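Local coordinates for protein N-acetylglucosamine-6-phosphate deacetylase (Thermotoga maritima, PDB 1O12) that probably removes the acetyl group from N-acetylglucosamine 6-phosphate and binds one divalent metal cation per subunit, at residues T163-I168 with G187-T192; E195-Y200 with L229-V234; P129-E134 with K142-P147. All coordinates share one frame; numbering follows the deposited sequence.

From the N terminus, the three contacts follow one another in series, none enclosing or crossing another, all within the amidohydrolase barrel. Contact 3 comes first and closes a short excursion of seven residues within the long loop after strand 121-127. Contact 1 then joins the end of strand 159-164 to the loop after its parallel neighbour, strand 183-186. Contact 2 closes the next loop, between helix 193-200 and the turn after helix 223-230. Probable backbone hydrogen bonds from Ala165 to Tyr130 and from Ser132 to His188 tie contacts 1 and 3 together. The rings of Phe164 and Phe199 join contacts 1 and 2, whereas contacts 2 and 3 stay about 8 Å apart at their nearest atoms.

Contact 1 of 3, residues T163-I168 with G187-T192; sequences TFAPEI and GHSIAT. With FE (Fe (III) ion), chain C.
Thr163, Phe164 and Ala165, where strand 159-164 ends, lie against Gly187, His188 and Ser189, which lead out of the parallel neighbour, strand 183-186, in the amidohydrolase barrel. This half is buried and close-packed. Gly187 N donates to Phe164 O at 3.1 Å from above the carbonyl plane. Thr163 CG2, anti to its backbone N, rests 3.8 Å from Gly187 CA and meets the edge of the His188 ring. Ala165 CB fits 3.3 Å from Ser189 CB. His188 NE2 binds the iron(III) ion at 2.2 Å, Glu127 and His209 completing the metal site, while His188 ND1 is hydrogen-bonded to Lys135 O and so orients the ring.

The solvent side, where Glu167 and Ile190 are partly exposed, is held by polar bonds. Glu167 CG lies between the backbone N and the carbonyl carbon (chi1 78°), and a bend at chi2 turns CD toward the 187-192 loop. Ser189 OG donates to Glu167 OE1 at 2.6 Å, on the syn side but tilted out of the carboxylate plane. Ile190 N approaches Glu167 OE2 from above that plane, 2.7 Å away and almost straight (176°). Beyond the carboxylate, buried Pro166 CB and Ala191 CB meet loosely at 4.2 Å, both residues resting on Ile224 of helix 223-230.

Ser189 OG also accepts from Ala191 N at 2.8 Å, an ST turn, and with its proton given to Glu167 OE1 the hydroxyl has a defined orientation. With a donor on each oxygen, the Glu167 carboxylate is fixed in rotation and probably ionised, clamping the loop directly after metal ligand His188.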
loop_
_atom_site.group_PDB
_atom_site.type_symbol
_atom_site.label_atom_id
_atom_site.label_comp_id
_atom_site.label_asym_id
_atom_site.label_seq_id
_atom_site.Cartn_x
_atom_site.Cartn_y
_atom_site.Cartn_z
ATOM N N THR A 163 14.745 18.986 -0.679
ATOM C CA THR A 163 14.362 17.722 -1.316
ATOM C C THR A 163 15.497 17.163 -2.195
ATOM O O THR A 163 15.931 17.803 -3.163
ATOM C CB THR A 163 13.106 17.864 -2.192
ATOM O OG1 THR A 163 11.991 18.175 -1.366
ATOM C CG2 THR A 163 12.823 16.552 -2.934
ATOM N N PHE A 164 15.947 15.952 -1.862
ATOM C CA PHE A 164 17.034 15.282 -2.584
ATOM C C PHE A 164 16.732 13.821 -2.990
ATOM O O PHE A 164 15.800 13.170 -2.464
ATOM C CB PHE A 164 18.284 15.277 -1.718
ATOM C CG PHE A 164 18.252 14.234 -0.638
ATOM C CD1 PHE A 164 19.034 13.085 -0.744
ATOM C CD2 PHE A 164 17.388 14.370 0.454
ATOM C CE1 PHE A 164 18.955 12.093 0.213
ATOM C CE2 PHE A 164 17.297 13.370 1.430
ATOM C CZ PHE A 164 18.082 12.231 1.310
ATOM N N ALA A 165 17.539 13.314 -3.923
ATOM C CA ALA A 165 17.410 11.935 -4.385
ATOM C C ALA A 165 18.563 11.136 -3.758
ATOM O O ALA A 165 19.694 11.287 -4.160
ATOM C CB ALA A 165 17.482 11.895 -5.907
ATOM N N PRO A 166 18.275 10.265 -2.769
ATOM C CA PRO A 166 19.276 9.437 -2.062
ATOM C C PRO A 166 20.335 8.673 -2.893
ATOM O O PRO A 166 21.421 8.366 -2.389
ATOM C CB PRO A 166 18.422 8.472 -1.242
ATOM C CG PRO A 166 17.168 9.247 -1.010
ATOM C CD PRO A 166 16.912 9.888 -2.349
ATOM N N GLU A 167 20.036 8.371 -4.153
ATOM C CA GLU A 167 20.996 7.628 -4.966
ATOM C C GLU A 167 22.011 8.528 -5.683
ATOM O O GLU A 167 23.019 8.048 -6.222
ATOM C CB GLU A 167 20.256 6.749 -5.991
ATOM C CG GLU A 167 19.733 7.500 -7.197
ATOM C CD GLU A 167 18.401 8.204 -6.971
ATOM O OE1 GLU A 167 18.000 8.417 -5.795
ATOM O OE2 GLU A 167 17.762 8.559 -7.991
ATOM N N ILE A 168 21.756 9.830 -5.682
ATOM C CA ILE A 168 22.639 10.757 -6.362
ATOM C C ILE A 168 24.025 10.743 -5.722
ATOM O O ILE A 168 24.199 10.369 -4.560
ATOM C CB ILE A 168 22.023 12.198 -6.380
ATOM C CG1 ILE A 168 22.576 12.985 -7.562
ATOM C CG2 ILE A 168 22.337 12.941 -5.089
ATOM C CD1 ILE A 168 21.933 14.389 -7.760
ATOM N N GLY A 187 12.788 12.769 -2.752
ATOM C CA GLY A 187 11.923 12.993 -3.893
ATOM C C GLY A 187 12.749 13.114 -5.161
ATOM O O GLY A 187 13.960 13.375 -5.100
ATOM N N HIS A 188 12.093 12.909 -6.311
ATOM C CA HIS A 188 12.732 12.972 -7.630
ATOM C C HIS A 188 13.897 12.012 -7.660
ATOM O O HIS A 188 15.011 12.381 -7.987
ATOM C CB HIS A 188 13.201 14.393 -7.892
ATOM C CG HIS A 188 12.076 15.367 -8.007
ATOM N ND1 HIS A 188 11.222 15.392 -9.095
ATOM C CD2 HIS A 188 11.637 16.330 -7.159
ATOM C CE1 HIS A 188 10.311 16.334 -8.915
ATOM N NE2 HIS A 188 10.540 16.918 -7.748
ATOM N N SER A 189 13.616 10.765 -7.321
ATOM C CA SER A 189 14.645 9.754 -7.224
ATOM C C SER A 189 14.244 8.384 -7.742
ATOM O O SER A 189 13.060 8.065 -7.837
ATOM C CB SER A 189 15.040 9.644 -5.751
ATOM O OG SER A 189 15.406 8.326 -5.387
ATOM N N ILE A 190 15.236 7.572 -8.098
ATOM C CA ILE A 190 14.939 6.201 -8.532
ATOM C C ILE A 190 15.533 5.247 -7.518
ATOM O O ILE A 190 15.553 4.053 -7.726
ATOM C CB ILE A 190 15.503 5.835 -9.936
ATOM C CG1 ILE A 190 16.981 6.198 -10.029
ATOM C CG2 ILE A 190 14.668 6.476 -11.016
ATOM C CD1 ILE A 190 17.492 6.108 -11.475
ATOM N N ALA A 191 16.013 5.789 -6.413
ATOM C CA ALA A 191 16.607 4.978 -5.370
ATOM C C ALA A 191 15.772 3.751 -4.975
ATOM O O ALA A 191 14.528 3.766 -4.963
ATOM C CB ALA A 191 16.872 5.838 -4.140
ATOM N N THR A 192 16.485 2.695 -4.620
ATOM C CA THR A 192 15.870 1.458 -4.209
ATOM C C THR A 192 15.480 1.604 -2.751
ATOM O O THR A 192 15.744 2.616 -2.126
ATOM C CB THR A 192 16.876 0.303 -4.318
ATOM O OG1 THR A 192 18.011 0.599 -3.493
ATOM C CG2 THR A 192 17.349 0.133 -5.763
HETATM FE FE FE C . 8.838 18.357 -7.824
#

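Contact 2 of 3, residues E195-Y200 with L229-V234; sequences EFMKFY and LLLDDV
Tyr200 and Phe196, on helix 193-200, meet Leu231 and Val234 in the type I turn that follows helix 223-230, joining two successive helical elements of the TIM-barrel fold. The CH-pi interaction is centred on Tyr200, whose CG stands anti to the backbone N (chi1 174°). Leu231 CD1 sits over the middle of one ring face, 3.8 Å from the centroid of the Tyr200 ring and 12° off its normal.

Two further apolar contacts use the same methyl. Phe196 presents its edge, tip to tip with the leucine, CE2 of Phe196 lying 3.4 Å from CD1 of Leu231. A bend at chi2 (-66°) brings SE of selenomethionine Met197 to 4.0 Å from Leu231 CD1. Separately, Val234 CG2 reaches both rings, 3.6 Å from Tyr200 CE1 and 4.0 Å from Phe196 CZ. Just before the turn, Leu229 packs on Leu252 of the second subunit and Leu230 on Lys251 of that subunit.

One hydrogen bond adds a polar tie at the partly exposed Asp233. The phenol and carboxylate planes are 66° apart, and Tyr200 OH donates to the syn lone pair of Asp233 OD2 at 2.5 Å.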
loop_
_atom_site.group_PDB
_atom_site.type_symbol
_atom_site.label_atom_id
_atom_site.label_comp_id
_atom_site.label_asym_id
_atom_site.label_seq_id
_atom_site.Cartn_x
_atom_site.Cartn_y
_atom_site.Cartn_z
ATOM N N GLU A 195 18.657 1.966 -0.578
ATOM C CA GLU A 195 19.345 3.240 -0.688
ATOM C C GLU A 195 18.610 4.297 0.111
ATOM O O GLU A 195 19.220 5.164 0.733
ATOM C CB GLU A 195 19.485 3.661 -2.141
ATOM C CG GLU A 195 20.444 2.783 -2.903
ATOM C CD GLU A 195 20.441 3.074 -4.390
ATOM O OE1 GLU A 195 19.344 3.154 -4.999
ATOM O OE2 GLU A 195 21.554 3.210 -4.949
ATOM N N PHE A 196 17.290 4.214 0.110
ATOM C CA PHE A 196 16.506 5.139 0.896
ATOM C C PHE A 196 16.778 4.823 2.365
ATOM O O PHE A 196 16.961 5.732 3.170
ATOM C CB PHE A 196 15.018 4.967 0.607
ATOM C CG PHE A 196 14.143 5.655 1.589
ATOM C CD1 PHE A 196 13.843 6.995 1.445
ATOM C CD2 PHE A 196 13.669 4.976 2.693
ATOM C CE1 PHE A 196 13.076 7.654 2.400
ATOM C CE2 PHE A 196 12.908 5.621 3.653
ATOM C CZ PHE A 196 12.608 6.955 3.513
HETATM N N MSE A 197 16.805 3.532 2.704
HETATM C CA MSE A 197 17.048 3.090 4.085
HETATM C C MSE A 197 18.359 3.600 4.698
HETATM O O MSE A 197 18.462 3.782 5.928
HETATM C CB MSE A 197 17.028 1.564 4.167
HETATM C CG MSE A 197 15.649 0.967 4.075
HETATM SE SE MSE A 197 14.489 1.413 5.626
HETATM C CE MSE A 197 15.251 0.175 6.939
ATOM N N LYS A 198 19.362 3.803 3.851
ATOM C CA LYS A 198 20.628 4.309 4.331
ATOM C C LYS A 198 20.329 5.663 4.956
ATOM O O LYS A 198 20.919 6.037 5.975
ATOM C CB LYS A 198 21.602 4.488 3.168
ATOM C CG LYS A 198 22.927 3.741 3.309
ATOM C CD LYS A 198 23.397 3.192 1.941
ATOM C CE LYS A 198 22.501 2.037 1.425
ATOM N NZ LYS A 198 22.792 1.612 0.006
ATOM N N PHE A 199 19.395 6.393 4.351
ATOM C CA PHE A 199 19.037 7.697 4.870
ATOM C C PHE A 199 18.002 7.650 5.967
ATOM O O PHE A 199 17.986 8.507 6.833
ATOM C CB PHE A 199 18.561 8.615 3.751
ATOM C CG PHE A 199 19.666 9.128 2.900
ATOM C CD1 PHE A 199 20.175 8.359 1.867
ATOM C CD2 PHE A 199 20.226 10.370 3.151
ATOM C CE1 PHE A 199 21.237 8.831 1.094
ATOM C CE2 PHE A 199 21.278 10.837 2.388
ATOM C CZ PHE A 199 21.784 10.064 1.356
ATOM N N TYR A 200 17.133 6.651 5.929
ATOM C CA TYR A 200 16.112 6.508 6.947
ATOM C C TYR A 200 16.756 6.161 8.275
ATOM O O TYR A 200 16.274 6.564 9.319
ATOM C CB TYR A 200 15.146 5.403 6.567
ATOM C CG TYR A 200 14.130 5.097 7.645
ATOM C CD1 TYR A 200 13.043 5.952 7.867
ATOM C CD2 TYR A 200 14.245 3.931 8.436
ATOM C CE1 TYR A 200 12.083 5.663 8.837
ATOM C CE2 TYR A 200 13.285 3.626 9.418
ATOM C CZ TYR A 200 12.209 4.495 9.605
ATOM O OH TYR A 200 11.233 4.188 10.522
ATOM N N LEU A 229 5.354 3.773 2.018
ATOM C CA LEU A 229 4.154 3.164 2.529
ATOM C C LEU A 229 4.442 2.265 3.717
ATOM O O LEU A 229 3.667 2.217 4.664
ATOM C CB LEU A 229 3.474 2.346 1.424
ATOM C CG LEU A 229 3.046 3.118 0.186
ATOM C CD1 LEU A 229 2.702 2.167 -0.949
ATOM C CD2 LEU A 229 1.864 4.017 0.582
ATOM N N LEU A 230 5.563 1.560 3.659
ATOM C CA LEU A 230 5.931 0.592 4.689
ATOM C C LEU A 230 6.296 1.159 6.033
ATOM O O LEU A 230 5.837 0.661 7.066
ATOM C CB LEU A 230 7.103 -0.274 4.208
ATOM C CG LEU A 230 7.618 -1.330 5.185
ATOM C CD1 LEU A 230 6.513 -2.334 5.463
ATOM C CD2 LEU A 230 8.834 -2.031 4.611
ATOM N N LEU A 231 7.126 2.198 6.012
ATOM C CA LEU A 231 7.618 2.831 7.230
ATOM C C LEU A 231 6.609 3.766 7.875
ATOM O O LEU A 231 6.250 4.818 7.325
ATOM C CB LEU A 231 8.915 3.584 6.925
ATOM C CG LEU A 231 9.942 2.693 6.230
ATOM C CD1 LEU A 231 11.081 3.540 5.708
ATOM C CD2 LEU A 231 10.430 1.592 7.204
ATOM N N ASP A 232 6.177 3.385 9.071
ATOM C CA ASP A 232 5.186 4.149 9.818
ATOM C C ASP A 232 5.518 5.571 10.240
ATOM O O ASP A 232 4.614 6.381 10.359
ATOM C CB ASP A 232 4.762 3.341 11.023
ATOM C CG ASP A 232 3.833 2.203 10.642
ATOM O OD1 ASP A 232 4.095 1.534 9.589
ATOM O OD2 ASP A 232 2.840 1.987 11.393
ATOM N N ASP A 233 6.794 5.885 10.457
ATOM C CA ASP A 233 7.158 7.244 10.853
ATOM C C ASP A 233 7.738 8.126 9.736
ATOM O O ASP A 233 8.336 9.155 10.019
ATOM C CB ASP A 233 8.134 7.205 12.014
ATOM C CG ASP A 233 9.334 6.410 11.694
ATOM O OD1 ASP A 233 10.226 6.308 12.558
ATOM O OD2 ASP A 233 9.377 5.877 10.557
ATOM N N VAL A 234 7.582 7.701 8.488
ATOM C CA VAL A 234 8.015 8.474 7.315
ATOM C C VAL A 234 6.732 9.173 6.877
ATOM O O VAL A 234 5.719 8.504 6.617
ATOM C CB VAL A 234 8.450 7.567 6.123
ATOM C CG1 VAL A 234 8.422 8.364 4.826
ATOM C CG2 VAL A 234 9.822 7.020 6.350
#

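Contact 3 of 3, residues P129-E134 with K142-P147; sequences PYISKE and KHIRPP
Arg145 lays its guanidinium over Pro129: the Pro129 ring, which follows a cis peptide bond, puts CG under one face, 3.5 Å from Arg145 CZ. Arg145 CG lies between the backbone N and the carbonyl carbon (chi1 56°), and the chain then runs extended to NE. Its backbone N donates to Pro129 O at 3.1 Å, from above the carbonyl plane.

Tyr130, the centre of an inverse gamma turn, has CG anti to its carbonyl carbon. Its ring is held between two prolines, Pro129 CG over one face and Pro147 CB over the opposite one, 3.9 Å from the Tyr130 ring centroid. Arg145 O comes to the ring edge, 3.2 Å from Tyr130 CD1.

Both branches of Ile144 meet Ile131: CG2 lies 3.1 Å from Ile131 O and touches Lys133 CG, while CD1 meets Ile131 CG1 at 3.9 Å.

Glu151 OE1 of helix 149-152 forms a salt bridge with Arg145 NH2 and a hydrogen bond with Tyr130 OH; Met102 of helix 99-115 packs on Pro129 and Arg145. Backbone bonds join Tyr130 to Ala165, just past strand 159-164, and Ser132 to metal ligand His188, so the loop borders the iron site.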
loop_
_atom_site.group_PDB
_atom_site.type_symbol
_atom_site.label_atom_id
_atom_site.label_comp_id
_atom_site.label_asym_id
_atom_site.label_seq_id
_atom_site.Cartn_x
_atom_site.Cartn_y
_atom_site.Cartn_z
ATOM N N PRO A 129 18.737 21.362 -6.390
ATOM C CA PRO A 129 19.106 20.661 -7.622
ATOM C C PRO A 129 19.735 19.278 -7.444
ATOM O O PRO A 129 20.148 18.671 -8.430
ATOM C CB PRO A 129 20.078 21.634 -8.267
ATOM C CG PRO A 129 20.888 22.091 -7.027
ATOM C CD PRO A 129 19.817 22.270 -5.949
ATOM N N TYR A 130 19.824 18.781 -6.214
ATOM C CA TYR A 130 20.420 17.468 -5.992
ATOM C C TYR A 130 19.428 16.309 -6.186
ATOM O O TYR A 130 19.185 15.473 -5.297
ATOM C CB TYR A 130 21.047 17.425 -4.605
ATOM C CG TYR A 130 21.821 18.677 -4.312
ATOM C CD1 TYR A 130 22.905 19.051 -5.112
ATOM C CD2 TYR A 130 21.427 19.536 -3.285
ATOM C CE1 TYR A 130 23.571 20.255 -4.905
ATOM C CE2 TYR A 130 22.083 20.743 -3.067
ATOM C CZ TYR A 130 23.148 21.103 -3.881
ATOM O OH TYR A 130 23.742 22.335 -3.712
ATOM N N ILE A 131 18.870 16.236 -7.381
ATOM C CA ILE A 131 17.924 15.199 -7.656
ATOM C C ILE A 131 18.350 14.340 -8.815
ATOM O O ILE A 131 19.414 14.540 -9.401
ATOM C CB ILE A 131 16.512 15.797 -7.904
ATOM C CG1 ILE A 131 16.547 16.836 -9.032
ATOM C CG2 ILE A 131 16.002 16.405 -6.604
ATOM C CD1 ILE A 131 15.183 17.510 -9.298
ATOM N N SER A 132 17.508 13.361 -9.118
ATOM C CA SER A 132 17.737 12.431 -10.210
ATOM C C SER A 132 17.252 13.054 -11.524
ATOM O O SER A 132 16.145 13.605 -11.594
ATOM C CB SER A 132 16.962 11.151 -9.924
ATOM O OG SER A 132 16.780 10.372 -11.078
ATOM N N LYS A 133 18.080 12.997 -12.563
ATOM C CA LYS A 133 17.650 13.535 -13.855
ATOM C C LYS A 133 16.568 12.614 -14.450
ATOM O O LYS A 133 15.716 13.069 -15.223
ATOM C CB LYS A 133 18.834 13.658 -14.823
ATOM C CG LYS A 133 19.848 14.750 -14.452
ATOM C CD LYS A 133 21.162 14.490 -15.148
ATOM C CE LYS A 133 22.194 15.542 -14.837
ATOM N NZ LYS A 133 23.343 15.427 -15.787
ATOM N N GLU A 134 16.582 11.332 -14.074
ATOM C CA GLU A 134 15.601 10.386 -14.598
ATOM C C GLU A 134 14.178 10.616 -14.044
ATOM O O GLU A 134 13.185 10.129 -14.596
ATOM C CB GLU A 134 16.057 8.947 -14.322
ATOM C CG GLU A 134 15.337 7.926 -15.204
ATOM C CD GLU A 134 15.750 6.480 -14.940
ATOM O OE1 GLU A 134 16.981 6.214 -14.915
ATOM O OE2 GLU A 134 14.848 5.613 -14.779
ATOM N N LYS A 142 19.569 21.073 -16.890
ATOM C CA LYS A 142 20.868 21.732 -16.854
ATOM C C LYS A 142 21.372 22.104 -15.455
ATOM O O LYS A 142 22.567 22.059 -15.210
ATOM C CB LYS A 142 20.883 22.969 -17.778
ATOM C CG LYS A 142 19.783 23.998 -17.551
ATOM C CD LYS A 142 20.029 25.254 -18.403
ATOM C CE LYS A 142 18.876 26.267 -18.294
ATOM N NZ LYS A 142 17.599 25.795 -18.958
ATOM N N HIS A 143 20.473 22.447 -14.536
ATOM C CA HIS A 143 20.876 22.830 -13.175
ATOM C C HIS A 143 21.069 21.648 -12.211
ATOM O O HIS A 143 21.774 21.770 -11.219
ATOM C CB HIS A 143 19.866 23.823 -12.583
ATOM C CG HIS A 143 19.768 25.117 -13.340
ATOM N ND1 HIS A 143 20.849 25.956 -13.530
ATOM C CD2 HIS A 143 18.703 25.751 -13.890
ATOM C CE1 HIS A 143 20.451 27.052 -14.154
ATOM N NE2 HIS A 143 19.152 26.954 -14.385
ATOM N N ILE A 144 20.444 20.512 -12.520
ATOM C CA ILE A 144 20.534 19.311 -11.698
ATOM C C ILE A 144 21.990 18.848 -11.623
ATOM O O ILE A 144 22.644 18.682 -12.642
ATOM C CB ILE A 144 19.663 18.150 -12.274
ATOM C CG1 ILE A 144 18.212 18.619 -12.459
ATOM C CG2 ILE A 144 19.718 16.934 -11.324
ATOM C CD1 ILE A 144 17.229 17.502 -12.768
ATOM N N ARG A 145 22.487 18.613 -10.417
ATOM C CA ARG A 145 23.868 18.203 -10.262
ATOM C C ARG A 145 24.010 17.604 -8.876
ATOM O O ARG A 145 23.112 17.751 -8.032
ATOM C CB ARG A 145 24.761 19.437 -10.363
ATOM C CG ARG A 145 24.353 20.494 -9.334
ATOM C CD ARG A 145 25.121 21.784 -9.485
ATOM N NE ARG A 145 24.748 22.801 -8.494
ATOM C CZ ARG A 145 23.687 23.604 -8.577
ATOM N NH1 ARG A 145 22.860 23.524 -9.616
ATOM N NH2 ARG A 145 23.460 24.501 -7.622
ATOM N N PRO A 146 25.135 16.920 -8.616
ATOM C CA PRO A 146 25.361 16.317 -7.301
ATOM C C PRO A 146 25.813 17.378 -6.324
ATOM O O PRO A 146 26.346 18.417 -6.704
ATOM C CB PRO A 146 26.459 15.298 -7.569
ATOM C CG PRO A 146 27.262 15.976 -8.625
ATOM C CD PRO A 146 26.202 16.530 -9.557
ATOM N N PRO A 147 25.574 17.143 -5.044
ATOM C CA PRO A 147 25.975 18.090 -4.005
ATOM C C PRO A 147 27.493 18.090 -3.889
ATOM O O PRO A 147 28.143 17.056 -4.071
ATOM C CB PRO A 147 25.298 17.537 -2.761
ATOM C CG PRO A 147 25.185 16.056 -3.060
ATOM C CD PRO A 147 24.760 16.053 -4.490
#